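Local atomic coordinates of protease 2A (PDB entry 5X45), a protein that probably cleaves the viral polyprotein as a chymotrypsin-like cysteine protease of the PA clan and carries a bound zinc ion. Residues K17-T22 and L31-D36; N23-T28 and Q38-N43; P51-T56 and L111-G116; Y60-K65 and P104-G109; V74-Y79 and L95-G100. One frame throughout, in Å; residues are numbered along the deposited sequence.

Interaction 1: residues K17-T22 and L31-D36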
# COMPACT_ATOMS: atom_id res chain seq x y z
N LYS A 17 0.07 7.30 2.77
CA LYS A 17 -1.29 7.13 2.30
C LYS A 17 -1.31 6.93 0.80
O LYS A 17 -0.37 7.31 0.11
CB LYS A 17 -2.15 8.34 2.67
CG LYS A 17 -2.06 8.74 4.13
CD LYS A 17 -3.08 9.79 4.52
CE LYS A 17 -4.20 9.15 5.34
NZ LYS A 17 -5.28 10.11 5.70
N CYS A 18 -2.38 6.37 0.30
CA CYS A 18 -2.57 6.26 -1.11
C CYS A 18 -2.92 7.64 -1.57
O CYS A 18 -3.74 8.28 -0.99
CB CYS A 18 -3.69 5.28 -1.39
SG CYS A 18 -3.18 3.58 -1.35
N ALA A 19 -2.27 8.12 -2.61
CA ALA A 19 -2.39 9.50 -2.99
C ALA A 19 -3.79 9.96 -3.37
O ALA A 19 -4.15 11.08 -3.09
CB ALA A 19 -1.38 9.85 -4.05
N HIS A 20 -4.57 9.11 -3.98
CA HIS A 20 -5.89 9.49 -4.40
C HIS A 20 -6.88 9.62 -3.26
O HIS A 20 -7.98 10.07 -3.46
CB HIS A 20 -6.38 8.55 -5.44
CG HIS A 20 -6.80 7.25 -4.90
ND1 HIS A 20 -5.91 6.24 -4.63
CD2 HIS A 20 -8.02 6.79 -4.56
CE1 HIS A 20 -6.57 5.21 -4.15
NE2 HIS A 20 -7.85 5.51 -4.10
N LEU A 21 -6.45 9.29 -2.07
CA LEU A 21 -7.28 9.33 -0.91
C LEU A 21 -6.95 10.51 -0.05
O LEU A 21 -7.48 10.66 1.01
CB LEU A 21 -7.06 8.07 -0.10
CG LEU A 21 -8.08 6.96 -0.13
CD1 LEU A 21 -9.07 7.08 -1.25
CD2 LEU A 21 -7.35 5.66 -0.25
N THR A 22 -6.04 11.33 -0.50
CA THR A 22 -5.62 12.46 0.26
C THR A 22 -5.25 13.61 -0.63
O THR A 22 -5.58 13.63 -1.78
CB THR A 22 -4.50 12.08 1.21
OG1 THR A 22 -4.20 13.16 2.06
CG2 THR A 22 -3.31 11.69 0.47
N LEU A 31 5.68 12.75 -2.89
CA LEU A 31 4.46 12.51 -3.66
C LEU A 31 4.82 11.82 -4.97
O LEU A 31 5.52 12.38 -5.81
CB LEU A 31 3.69 13.80 -3.92
CG LEU A 31 2.38 13.57 -4.68
CD1 LEU A 31 1.47 12.62 -3.90
CD2 LEU A 31 1.66 14.88 -4.96
N ALA A 32 4.36 10.58 -5.11
CA ALA A 32 4.66 9.77 -6.29
C ALA A 32 3.40 9.10 -6.84
O ALA A 32 2.98 8.06 -6.35
CB ALA A 32 5.73 8.71 -5.95
N LEU A 33 2.81 9.70 -7.87
CA LEU A 33 1.60 9.16 -8.50
C LEU A 33 1.86 7.88 -9.29
O LEU A 33 0.95 7.08 -9.52
CB LEU A 33 0.93 10.22 -9.39
CG LEU A 33 0.08 11.32 -8.72
CD1 LEU A 33 0.59 11.87 -7.39
CD2 LEU A 33 -0.26 12.44 -9.70
N THR A 34 3.12 7.66 -9.66
CA THR A 34 3.51 6.43 -10.34
C THR A 34 3.56 5.28 -9.34
O THR A 34 3.79 4.12 -9.70
CB THR A 34 4.87 6.58 -11.05
OG1 THR A 34 5.82 7.21 -10.17
CG2 THR A 34 4.72 7.41 -12.31
N ALA A 35 3.36 5.61 -8.06
CA ALA A 35 3.24 4.61 -7.02
C ALA A 35 1.95 4.82 -6.23
O ALA A 35 1.73 4.13 -5.22
CB ALA A 35 4.45 4.65 -6.10
N ASP A 36 1.13 5.77 -6.67
CA ASP A 36 -0.10 6.16 -5.97
C ASP A 36 0.18 6.37 -4.48
O ASP A 36 -0.56 5.89 -3.61
CB ASP A 36 -1.20 5.12 -6.18
CG ASP A 36 -2.55 5.58 -5.68
OD1 ASP A 36 -2.75 6.81 -5.59
OD2 ASP A 36 -3.41 4.73 -5.36
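Two first torsions bring the key groups together: Asp36 holds CG anti to its backbone N (chi1 -170°), extending the carboxylate toward 17-22, and His20 places CG in the crowded position between backbone N and carbonyl carbon (chi1 76°), which folds the imidazole back over its own chain. The ring and carboxylate planes end up nearly coplanar, 25° apart, and both carboxylate oxygens meet the ND1 edge of the ring. His20 ND1 lies 3.0 Å from Asp36 OD2 and 3.4 Å from Asp36 OD1. Each counts as a weak bond, the longer one straighter, so the N-H is shared across the fork. Two main-chain N-H groups add to the approach. Ala19 N donates to Asp36 O at 3.0 Å, arriving from above the carbonyl plane, and His20 N reaches Asp36 OD1 weakly at 3.3 Å. Asp36 sits just after the type I turn Ala32-Ala35, with positive phi, and its carbonyl and carboxylate both face Ala19 and His20. The strongest side-chain partner of Asp36 lies elsewhere: Tyr87 OH on OD1, with a weak bond from Thr122 OG1 to OD2; Tyr86 stacks on the His20 ring. A small apolar patch, Ala19 CB against Leu31 CD1 at 4.0 Å, flanks the polar centre. The buried carboxylate would be expected to orient the imidazole and raise its basicity. With Cys107 also touching the His20 ring, the arrangement is consistent with the His-Asp pair of a Cys-His-Asp catalytic triad in a chymotrypsin-like fold.

Interaction 2: residues N23-T28 and Q38-N43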
# COMPACT_ATOMS: atom_id res chain seq x y z
N ASN A 23 -4.60 14.59 -0.08
CA ASN A 23 -4.17 15.74 -0.85
C ASN A 23 -2.85 16.25 -0.32
O ASN A 23 -2.52 16.06 0.85
CB ASN A 23 -5.23 16.85 -0.82
CG ASN A 23 -6.44 16.53 -1.67
OD1 ASN A 23 -7.52 16.24 -1.14
ND2 ASN A 23 -6.29 16.60 -2.99
N PRO A 24 -2.05 16.87 -1.20
CA PRO A 24 -0.76 17.35 -0.70
C PRO A 24 -0.98 18.46 0.32
O PRO A 24 -1.85 19.32 0.14
CB PRO A 24 -0.06 17.88 -1.96
CG PRO A 24 -0.77 17.19 -3.10
CD PRO A 24 -2.19 17.06 -2.65
N THR A 25 -0.15 18.46 1.36
CA THR A 25 -0.27 19.42 2.44
C THR A 25 1.12 19.99 2.66
O THR A 25 2.03 19.70 1.89
CB THR A 25 -0.80 18.78 3.74
OG1 THR A 25 0.21 17.91 4.29
CG2 THR A 25 -2.07 17.97 3.47
N ASP A 26 1.30 20.78 3.70
CA ASP A 26 2.59 21.42 3.88
C ASP A 26 3.55 20.45 4.60
O ASP A 26 4.75 20.71 4.68
CB ASP A 26 2.44 22.73 4.65
CG ASP A 26 3.48 23.76 4.24
OD1 ASP A 26 4.69 23.52 4.48
OD2 ASP A 26 3.09 24.81 3.68
N GLU A 27 3.03 19.32 5.08
CA GLU A 27 3.87 18.29 5.70
C GLU A 27 4.23 17.17 4.72
O GLU A 27 4.89 16.20 5.10
CB GLU A 27 3.21 17.65 6.93
CG GLU A 27 2.85 18.56 8.10
CD GLU A 27 1.48 19.21 7.98
OE1 GLU A 27 0.77 18.97 6.97
OE2 GLU A 27 1.10 19.95 8.91
N THR A 28 3.80 17.30 3.47
CA THR A 28 4.16 16.31 2.45
C THR A 28 5.67 16.30 2.22
O THR A 28 6.27 17.36 2.01
CB THR A 28 3.42 16.59 1.13
OG1 THR A 28 2.01 16.56 1.36
CG2 THR A 28 3.76 15.55 0.08
N GLN A 38 1.55 8.97 -1.22
CA GLN A 38 1.88 10.25 -0.62
C GLN A 38 2.46 10.02 0.76
O GLN A 38 1.94 9.20 1.52
CB GLN A 38 0.65 11.16 -0.52
CG GLN A 38 0.92 12.40 0.32
CD GLN A 38 -0.16 13.46 0.22
OE1 GLN A 38 -0.86 13.57 -0.79
NE2 GLN A 38 -0.34 14.21 1.30
N VAL A 39 3.56 10.68 1.07
CA VAL A 39 4.13 10.55 2.40
C VAL A 39 4.21 11.90 3.09
O VAL A 39 4.72 12.87 2.53
CB VAL A 39 5.53 9.92 2.38
CG1 VAL A 39 5.98 9.63 3.81
CG2 VAL A 39 5.52 8.65 1.56
N ASP A 40 3.69 11.96 4.32
CA ASP A 40 3.71 13.19 5.11
C ASP A 40 4.53 12.98 6.36
O ASP A 40 4.53 11.91 6.95
CB ASP A 40 2.28 13.62 5.47
CG ASP A 40 1.49 14.13 4.27
OD1 ASP A 40 1.79 13.72 3.13
OD2 ASP A 40 0.56 14.95 4.45
N SER A 41 5.27 14.01 6.76
CA SER A 41 5.95 13.98 8.04
C SER A 41 4.94 14.18 9.16
O SER A 41 3.85 14.72 8.93
CB SER A 41 7.02 15.06 8.10
OG SER A 41 6.40 16.33 8.04
N THR A 42 5.27 13.73 10.36
CA THR A 42 4.38 13.94 11.49
C THR A 42 5.12 14.09 12.81
O THR A 42 6.13 13.45 13.07
CB THR A 42 3.34 12.80 11.59
OG1 THR A 42 2.43 13.09 12.67
CG2 THR A 42 4.01 11.46 11.85
N ASN A 43 4.57 14.98 13.64
CA ASN A 43 5.11 15.27 14.96
C ASN A 43 4.72 14.19 15.97
O ASN A 43 5.39 14.03 16.99
CB ASN A 43 4.65 16.65 15.41
CG ASN A 43 5.60 17.74 14.96
OD1 ASN A 43 6.76 17.46 14.64
ND2 ASN A 43 5.12 18.98 14.91
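Gln38 and Asp40 rise from the strand beneath the 23-28 loop, and the orientation of these two side chains sets the contact. Gln38 runs extended, CG anti to the backbone N (chi1 170°), and crosses Thr28 at about a right angle. Both N-H groups of its NE2 are used, almost in the amide plane: NE2 donates to Asn23 O at 2.9 Å, from above the carbonyl plane, and to the syn lone pair of Asp40 OD1 at 2.9 Å. The Thr25 and Asp40 side chains cross at about a right angle, and the other carboxylate oxygen, Asp40 OD2, meets Thr25 OG1 at 3.0 Å. That hydroxyl also lies 2.9 Å from Glu27 OE1, so one proton has two acceptors to choose from. Thr28 turns OG1 back under the type I turn Thr25-Thr28 and takes a nearly linear bond (176°) from Thr25 N at 2.9 Å. Further along, Ser41 N donates to Glu27 O at 2.8 Å in the carbonyl plane, while Ser41 OG stands beside Glu27 CB, 3.6 Å away. Thr28 and Asp40 form an antiparallel non-hydrogen-bonded pair, CA atoms 4.1 Å apart, which marks the open end of the beta hairpin 28-32/37-41.

Interaction 3: residues P51-T56 and L111-G116. With ZN (zinc ion), chain E.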
# COMPACT_ATOMS: atom_id res chain seq x y z
N PRO A 51 10.13 -2.43 7.44
CA PRO A 51 11.35 -3.21 7.54
C PRO A 51 12.20 -3.08 6.32
O PRO A 51 11.74 -2.71 5.29
CB PRO A 51 10.84 -4.64 7.66
CG PRO A 51 9.45 -4.62 7.18
CD PRO A 51 8.95 -3.25 7.12
N CYS A 52 13.47 -3.39 6.45
CA CYS A 52 14.35 -3.40 5.31
C CYS A 52 14.61 -4.82 4.96
O CYS A 52 15.66 -5.14 4.52
CB CYS A 52 15.64 -2.69 5.65
SG CYS A 52 15.41 -0.91 5.75
N CYS A 53 13.63 -5.66 5.17
CA CYS A 53 13.76 -7.04 4.81
C CYS A 53 13.53 -7.22 3.32
O CYS A 53 13.40 -6.28 2.55
CB CYS A 53 12.86 -7.94 5.69
SG CYS A 53 11.05 -7.92 5.57
N ASP A 54 13.52 -8.47 2.94
CA ASP A 54 13.36 -8.95 1.57
C ASP A 54 12.06 -9.74 1.35
O ASP A 54 11.79 -10.20 0.24
CB ASP A 54 14.58 -9.80 1.18
CG ASP A 54 14.74 -11.04 2.05
OD1 ASP A 54 14.53 -10.94 3.29
OD2 ASP A 54 15.12 -12.10 1.51
N CYS A 55 11.28 -9.91 2.42
CA CYS A 55 10.06 -10.73 2.38
C CYS A 55 9.07 -10.35 1.27
O CYS A 55 8.95 -9.18 0.88
CB CYS A 55 9.33 -10.66 3.72
SG CYS A 55 10.22 -11.45 5.07
N THR A 56 8.38 -11.36 0.75
CA THR A 56 7.34 -11.17 -0.25
C THR A 56 6.05 -11.88 0.17
O THR A 56 5.03 -11.80 -0.52
CB THR A 56 7.77 -11.70 -1.64
OG1 THR A 56 8.32 -13.02 -1.50
CG2 THR A 56 8.81 -10.77 -2.27
N LEU A 111 -0.22 -4.55 4.04
CA LEU A 111 0.46 -5.82 3.85
C LEU A 111 1.62 -5.93 4.84
O LEU A 111 2.54 -5.11 4.83
CB LEU A 111 0.97 -5.96 2.42
CG LEU A 111 1.92 -7.13 2.14
CD1 LEU A 111 1.23 -8.45 2.41
CD2 LEU A 111 2.39 -7.08 0.70
N LEU A 112 1.57 -6.96 5.68
CA LEU A 112 2.58 -7.16 6.71
C LEU A 112 3.34 -8.47 6.57
O LEU A 112 2.78 -9.51 6.24
CB LEU A 112 1.95 -7.14 8.10
CG LEU A 112 1.37 -5.83 8.60
CD1 LEU A 112 -0.13 -5.81 8.37
CD2 LEU A 112 1.71 -5.66 10.07
N CYS A 113 4.64 -8.40 6.80
CA CYS A 113 5.44 -9.59 7.05
C CYS A 113 5.73 -9.67 8.55
O CYS A 113 5.20 -8.88 9.33
CB CYS A 113 6.73 -9.54 6.24
SG CYS A 113 7.87 -8.26 6.79
N LYS A 114 6.57 -10.60 8.96
CA LYS A 114 6.89 -10.75 10.36
C LYS A 114 7.53 -9.48 10.93
O LYS A 114 7.28 -9.11 12.08
CB LYS A 114 7.81 -11.96 10.56
CG LYS A 114 8.53 -11.98 11.89
CD LYS A 114 9.83 -12.77 11.80
CE LYS A 114 10.61 -12.63 13.09
NZ LYS A 114 9.76 -12.97 14.26
N HIS A 115 8.33 -8.80 10.12
CA HIS A 115 9.11 -7.65 10.59
C HIS A 115 8.38 -6.30 10.55
O HIS A 115 8.83 -5.34 11.17
CB HIS A 115 10.40 -7.57 9.78
CG HIS A 115 11.22 -8.82 9.83
ND1 HIS A 115 11.43 -9.63 8.73
CD2 HIS A 115 11.85 -9.43 10.87
CE1 HIS A 115 12.17 -10.66 9.09
NE2 HIS A 115 12.44 -10.57 10.38
N GLY A 116 7.25 -6.23 9.85
CA GLY A 116 6.48 -5.00 9.83
C GLY A 116 5.65 -4.82 8.57
O GLY A 116 5.35 -5.78 7.86
ZN ZN E . 10.18 -9.31 6.62
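A zinc site of three cysteines and one histidine joins the loop 51-56 to the end of strand 110-113 and the turn after it, on the surface of the six-stranded barrel. The packed part is built on Pro51, which is buried and points its ring at the turn: CB meets His115 CB at 3.6 Å, and CG lies 3.8 Å from Gly116 N. The turn is itself closed by Cys113 N donating to Gly116 O, with a weak return bond from Gly116 N to Cys113 O. Next to this patch the ion draws the two segments together. Cys53 and Cys113 both hold SG between backbone N and carbonyl carbon (chi1 70° and 68°), so their sulfurs converge on the metal from facing segments. Cys55 approaches with SG anti to the carbonyl carbon (chi1 -67°), and its CB packs on Cys113 CB at 3.8 Å. On the looser, solvent side the exposed Lys114 leads its chain end away, and the poorly ordered Asp54 makes no contact with 111-116. The exposed His115 presents ND1 at the ring edge to the ion, 2.5 Å away, with Cys53 SG and Cys55 SG near the ring plane. Three cysteines and a histidine fill the site, as in the structural zinc of related 2A proteases. Cys53 SG makes the shortest bond to the ion, 1.9 Å, whereas Cys55 SG stands 2.6 Å from it.

Interaction 4: residues Y60-K65 and P104-G109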
# COMPACT_ATOMS: atom_id res chain seq x y z
N TYR A 60 -2.51 -9.62 4.80
CA TYR A 60 -3.02 -8.29 4.51
C TYR A 60 -4.46 -8.10 4.96
O TYR A 60 -5.23 -9.06 5.05
CB TYR A 60 -2.87 -7.97 3.02
CG TYR A 60 -3.88 -8.63 2.12
CD1 TYR A 60 -3.70 -9.94 1.68
CD2 TYR A 60 -5.03 -7.95 1.70
CE1 TYR A 60 -4.63 -10.54 0.85
CE2 TYR A 60 -5.95 -8.54 0.87
CZ TYR A 60 -5.75 -9.84 0.44
OH TYR A 60 -6.67 -10.44 -0.39
N TYR A 61 -4.82 -6.85 5.22
CA TYR A 61 -6.19 -6.51 5.59
C TYR A 61 -7.05 -6.29 4.35
O TYR A 61 -6.69 -5.53 3.45
CB TYR A 61 -6.19 -5.26 6.47
CG TYR A 61 -7.57 -4.78 6.80
CD1 TYR A 61 -8.41 -5.53 7.61
CD2 TYR A 61 -8.05 -3.58 6.28
CE1 TYR A 61 -9.69 -5.10 7.91
CE2 TYR A 61 -9.33 -3.14 6.58
CZ TYR A 61 -10.14 -3.90 7.39
OH TYR A 61 -11.41 -3.47 7.68
N SER A 62 -8.19 -6.98 4.29
CA SER A 62 -9.19 -6.78 3.25
C SER A 62 -10.39 -6.05 3.84
O SER A 62 -11.11 -6.64 4.66
CB SER A 62 -9.64 -8.12 2.66
OG SER A 62 -10.79 -7.96 1.84
N ARG A 63 -10.63 -4.81 3.41
CA ARG A 63 -11.73 -4.04 4.00
C ARG A 63 -13.08 -4.63 3.61
O ARG A 63 -13.97 -4.74 4.44
CB ARG A 63 -11.69 -2.56 3.61
CG ARG A 63 -12.65 -1.73 4.46
CD ARG A 63 -12.67 -0.27 4.09
NE ARG A 63 -13.57 -0.01 2.97
CZ ARG A 63 -14.78 0.53 3.09
NH1 ARG A 63 -15.25 0.87 4.28
NH2 ARG A 63 -15.53 0.72 2.01
N SER A 64 -13.20 -5.04 2.35
CA SER A 64 -14.44 -5.60 1.82
C SER A 64 -14.87 -6.88 2.53
O SER A 64 -16.07 -7.13 2.67
CB SER A 64 -14.31 -5.87 0.32
OG SER A 64 -13.23 -6.75 0.06
N LYS A 65 -13.91 -7.69 2.97
CA LYS A 65 -14.20 -8.91 3.72
C LYS A 65 -14.08 -8.70 5.22
O LYS A 65 -14.46 -9.57 6.00
CB LYS A 65 -13.26 -10.05 3.28
CG LYS A 65 -13.43 -10.44 1.83
CD LYS A 65 -14.82 -10.98 1.59
CE LYS A 65 -14.95 -11.55 0.19
NZ LYS A 65 -16.36 -11.95 -0.08
N PRO A 104 -13.01 -2.55 -5.32
CA PRO A 104 -12.90 -1.10 -5.14
C PRO A 104 -13.18 -0.70 -3.69
O PRO A 104 -14.17 -1.16 -3.11
CB PRO A 104 -13.97 -0.54 -6.08
CG PRO A 104 -14.05 -1.56 -7.17
CD PRO A 104 -13.81 -2.90 -6.51
N GLY A 105 -12.31 0.11 -3.11
CA GLY A 105 -12.48 0.52 -1.72
C GLY A 105 -11.51 -0.14 -0.77
O GLY A 105 -11.45 0.22 0.41
N ASP A 106 -10.75 -1.12 -1.26
CA ASP A 106 -9.81 -1.85 -0.42
C ASP A 106 -8.43 -1.18 -0.39
O ASP A 106 -7.55 -1.60 0.37
CB ASP A 106 -9.68 -3.31 -0.89
CG ASP A 106 -10.95 -4.13 -0.65
OD1 ASP A 106 -11.87 -3.65 0.05
OD2 ASP A 106 -11.04 -5.26 -1.18
N CYS A 107 -8.24 -0.14 -1.21
CA CYS A 107 -6.95 0.54 -1.29
C CYS A 107 -6.51 1.12 0.06
O CYS A 107 -7.32 1.72 0.78
CB CYS A 107 -6.99 1.65 -2.36
SG CYS A 107 -7.36 1.04 -4.03
N GLY A 108 -5.25 0.91 0.40
CA GLY A 108 -4.72 1.40 1.67
C GLY A 108 -4.56 0.30 2.71
O GLY A 108 -3.84 0.47 3.69
N GLY A 109 -5.25 -0.83 2.50
CA GLY A 109 -5.16 -1.97 3.38
C GLY A 109 -3.72 -2.44 3.46
O GLY A 109 -3.02 -2.50 2.44
O HOH W 1 -8.48 -3.48 2.41
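The Asp106 carboxylate is the main acceptor here, and Ser64 binds both of its oxygens. Ser64 OG, in the crowded position beside its own backbone, donates to the syn lone pair of Asp106 OD2 at 2.9 Å. Ser64 N reaches Asp106 OD1 at 3.0 Å from above the carboxylate plane (40° out of it). A further donor, Glu103 N, also binds OD2, so the buried carboxylate receives three hydrogen bonds. One water settles the backbone groups between the segments: it donates to Tyr61 O at 2.9 Å and to Asp106 O at 2.9 Å, and accepts from Arg63 N at 2.7 Å. The Asp106 carbonyl accepts a second hydrogen bond, from Gly109 N, closing the type II turn Asp106-Gly109. This turn belongs to the Pro-Gly-Asp-Cys-Gly-Gly sequence that matches the nucleophile loop of 2A proteases. On the exposed side, Arg63 bends at chi3 and lays its NE edge near Gly105 O, a weak bond of 3.3 Å. The Tyr61 hydroxyl bonds to Asp66 OD1, beyond the two segments. With three donors on the carboxylate, and Arg63 NE nearby yet not paired with it (5.0 Å from Asp106 OD1), Asp106 is probably ionised, its charge tied to the 60-65 segment through Ser64.

Interaction 5: residues V74-Y79 and L95-G100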
# COMPACT_ATOMS: atom_id res chain seq x y z
N VAL A 74 4.58 -11.89 -5.66
CA VAL A 74 5.69 -11.77 -6.59
C VAL A 74 5.92 -10.29 -6.91
O VAL A 74 4.97 -9.52 -7.01
CB VAL A 74 5.42 -12.53 -7.89
CG1 VAL A 74 6.71 -12.61 -8.69
CG2 VAL A 74 4.96 -13.93 -7.59
N SER A 75 7.19 -9.89 -7.01
CA SER A 75 7.54 -8.53 -7.43
C SER A 75 7.42 -8.25 -8.93
O SER A 75 7.80 -9.07 -9.76
CB SER A 75 8.98 -8.21 -7.00
OG SER A 75 9.08 -8.11 -5.59
N HIS A 76 6.90 -7.07 -9.25
CA HIS A 76 6.89 -6.56 -10.61
C HIS A 76 7.47 -5.16 -10.59
O HIS A 76 7.03 -4.31 -9.81
CB HIS A 76 5.48 -6.51 -11.20
CG HIS A 76 4.95 -7.84 -11.60
ND1 HIS A 76 4.33 -8.70 -10.72
CD2 HIS A 76 4.98 -8.49 -12.79
CE1 HIS A 76 3.97 -9.80 -11.35
NE2 HIS A 76 4.36 -9.70 -12.62
N ASP A 77 8.45 -4.91 -11.45
CA ASP A 77 9.03 -3.57 -11.58
C ASP A 77 7.96 -2.56 -11.97
O ASP A 77 7.93 -1.45 -11.45
CB ASP A 77 10.16 -3.57 -12.61
CG ASP A 77 11.49 -4.01 -12.02
OD1 ASP A 77 11.55 -4.24 -10.79
OD2 ASP A 77 12.47 -4.13 -12.78
N TRP A 78 7.06 -2.95 -12.87
CA TRP A 78 5.94 -2.09 -13.20
C TRP A 78 4.73 -2.90 -13.61
O TRP A 78 4.86 -4.06 -13.97
CB TRP A 78 6.32 -1.08 -14.30
CG TRP A 78 6.86 -1.67 -15.59
CD1 TRP A 78 8.16 -1.88 -15.90
CD2 TRP A 78 6.10 -2.09 -16.74
NE1 TRP A 78 8.27 -2.42 -17.16
CE2 TRP A 78 7.02 -2.55 -17.70
CE3 TRP A 78 4.73 -2.12 -17.03
CZ2 TRP A 78 6.62 -3.04 -18.95
CZ3 TRP A 78 4.33 -2.61 -18.27
CH2 TRP A 78 5.28 -3.07 -19.21
N TYR A 79 3.57 -2.26 -13.56
CA TYR A 79 2.30 -2.96 -13.75
C TYR A 79 1.25 -2.02 -14.32
O TYR A 79 1.19 -0.85 -13.92
CB TYR A 79 1.85 -3.51 -12.39
CG TYR A 79 0.83 -4.62 -12.40
CD1 TYR A 79 1.17 -5.91 -12.80
CD2 TYR A 79 -0.47 -4.40 -11.94
CE1 TYR A 79 0.23 -6.93 -12.79
CE2 TYR A 79 -1.41 -5.41 -11.91
CZ TYR A 79 -1.05 -6.68 -12.34
OH TYR A 79 -1.98 -7.69 -12.31
N LEU A 95 5.57 -3.05 -7.62
CA LEU A 95 4.39 -3.72 -7.10
C LEU A 95 4.69 -5.11 -6.59
O LEU A 95 5.55 -5.83 -7.11
CB LEU A 95 3.30 -3.77 -8.16
CG LEU A 95 2.74 -2.37 -8.35
CD1 LEU A 95 3.20 -1.79 -9.67
CD2 LEU A 95 1.22 -2.32 -8.18
N LEU A 96 3.95 -5.49 -5.55
CA LEU A 96 3.85 -6.87 -5.13
C LEU A 96 2.50 -7.42 -5.57
O LEU A 96 1.48 -6.78 -5.35
CB LEU A 96 4.02 -6.98 -3.62
CG LEU A 96 5.36 -6.45 -3.11
CD1 LEU A 96 5.22 -5.99 -1.67
CD2 LEU A 96 6.43 -7.53 -3.24
N ILE A 97 2.50 -8.54 -6.27
CA ILE A 97 1.24 -9.10 -6.74
C ILE A 97 1.00 -10.49 -6.19
O ILE A 97 1.84 -11.38 -6.33
CB ILE A 97 1.16 -9.19 -8.28
CG1 ILE A 97 1.66 -7.90 -8.94
CG2 ILE A 97 -0.25 -9.56 -8.71
CD1 ILE A 97 0.65 -6.80 -8.98
N GLY A 98 -0.17 -10.69 -5.58
CA GLY A 98 -0.51 -11.98 -5.03
C GLY A 98 -1.94 -12.36 -5.36
O GLY A 98 -2.74 -11.51 -5.73
N GLU A 99 -2.27 -13.64 -5.20
CA GLU A 99 -3.64 -14.08 -5.35
C GLU A 99 -4.38 -13.73 -4.08
O GLU A 99 -3.89 -13.96 -2.98
CB GLU A 99 -3.75 -15.58 -5.65
CG GLU A 99 -2.50 -16.26 -6.21
CD GLU A 99 -2.67 -17.77 -6.35
OE1 GLU A 99 -1.92 -18.54 -5.72
OE2 GLU A 99 -3.61 -18.19 -7.08
N GLY A 100 -5.56 -13.16 -4.24
CA GLY A 100 -6.33 -12.72 -3.10
C GLY A 100 -7.49 -11.86 -3.54
O GLY A 100 -7.51 -11.35 -4.65
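Backbone hydrogen bonds come first: 74-76 and 95-97 pair antiparallel in two hydrogen-bonded pairs, Val74 with Ile97 and His76 with Leu95, around the non-hydrogen-bonded pair Ser75-Leu96. Ile97 N to Val74 O and His76 N to Leu95 O are both 2.8 Å and lie in the carbonyl plane, whereas Val74 N meets Ile97 O from above it. The strand axes approach to 4.7 Å at 139°, a pronounced twist. Aromatic contacts follow. Ile97 CD1 points tip to tip at Tyr79 and stands 3.6 Å above the centre of its ring, 6° off the normal, a CH-pi contact square over one face. Tyr79 gets there with CG anti to its backbone N (chi1 -161°), after the chain turns a corner at Asp77. His76 crosses Ile97 at about a right angle, its ND1 3.3 Å from Ile97 CG1. Apolar packing completes the face carrying His76 and Ile97, with Leu95 CD1 3.5 Å from Tyr79 CB. On the other face Ser75 OG touches Leu96 CD2 at 3.6 Å. Within the barrel, strand 95-98 lies between 67-76 and 129-133, bonding to the latter through Leu96 and Phe131, while past the corner 78-81 pairs with 90-93.

In the fold
Along the chain, interactions 1 and 2 interleave in the N-terminal four-stranded sheet, their centres 11 Å apart; they meet where Lys17 O faces Gln38 N and where Leu31 packs on Pro24 and Gln38. Interactions 3, 4 and 5 each involve strands of the six-stranded barrel: 5 is nested in the loop closed by 4, and 4 within that closed by 3. Leu96 links 5 to 3 through Leu111 and Thr56. Interactions 1 and 4 meet between the sheet and the barrel, His20 touching Cys107, which places the presumed active site between them. The centres of interactions 1 and 3 are about 21 Å apart, on opposite sides of the chain's centre, so the zinc lies well away from that site.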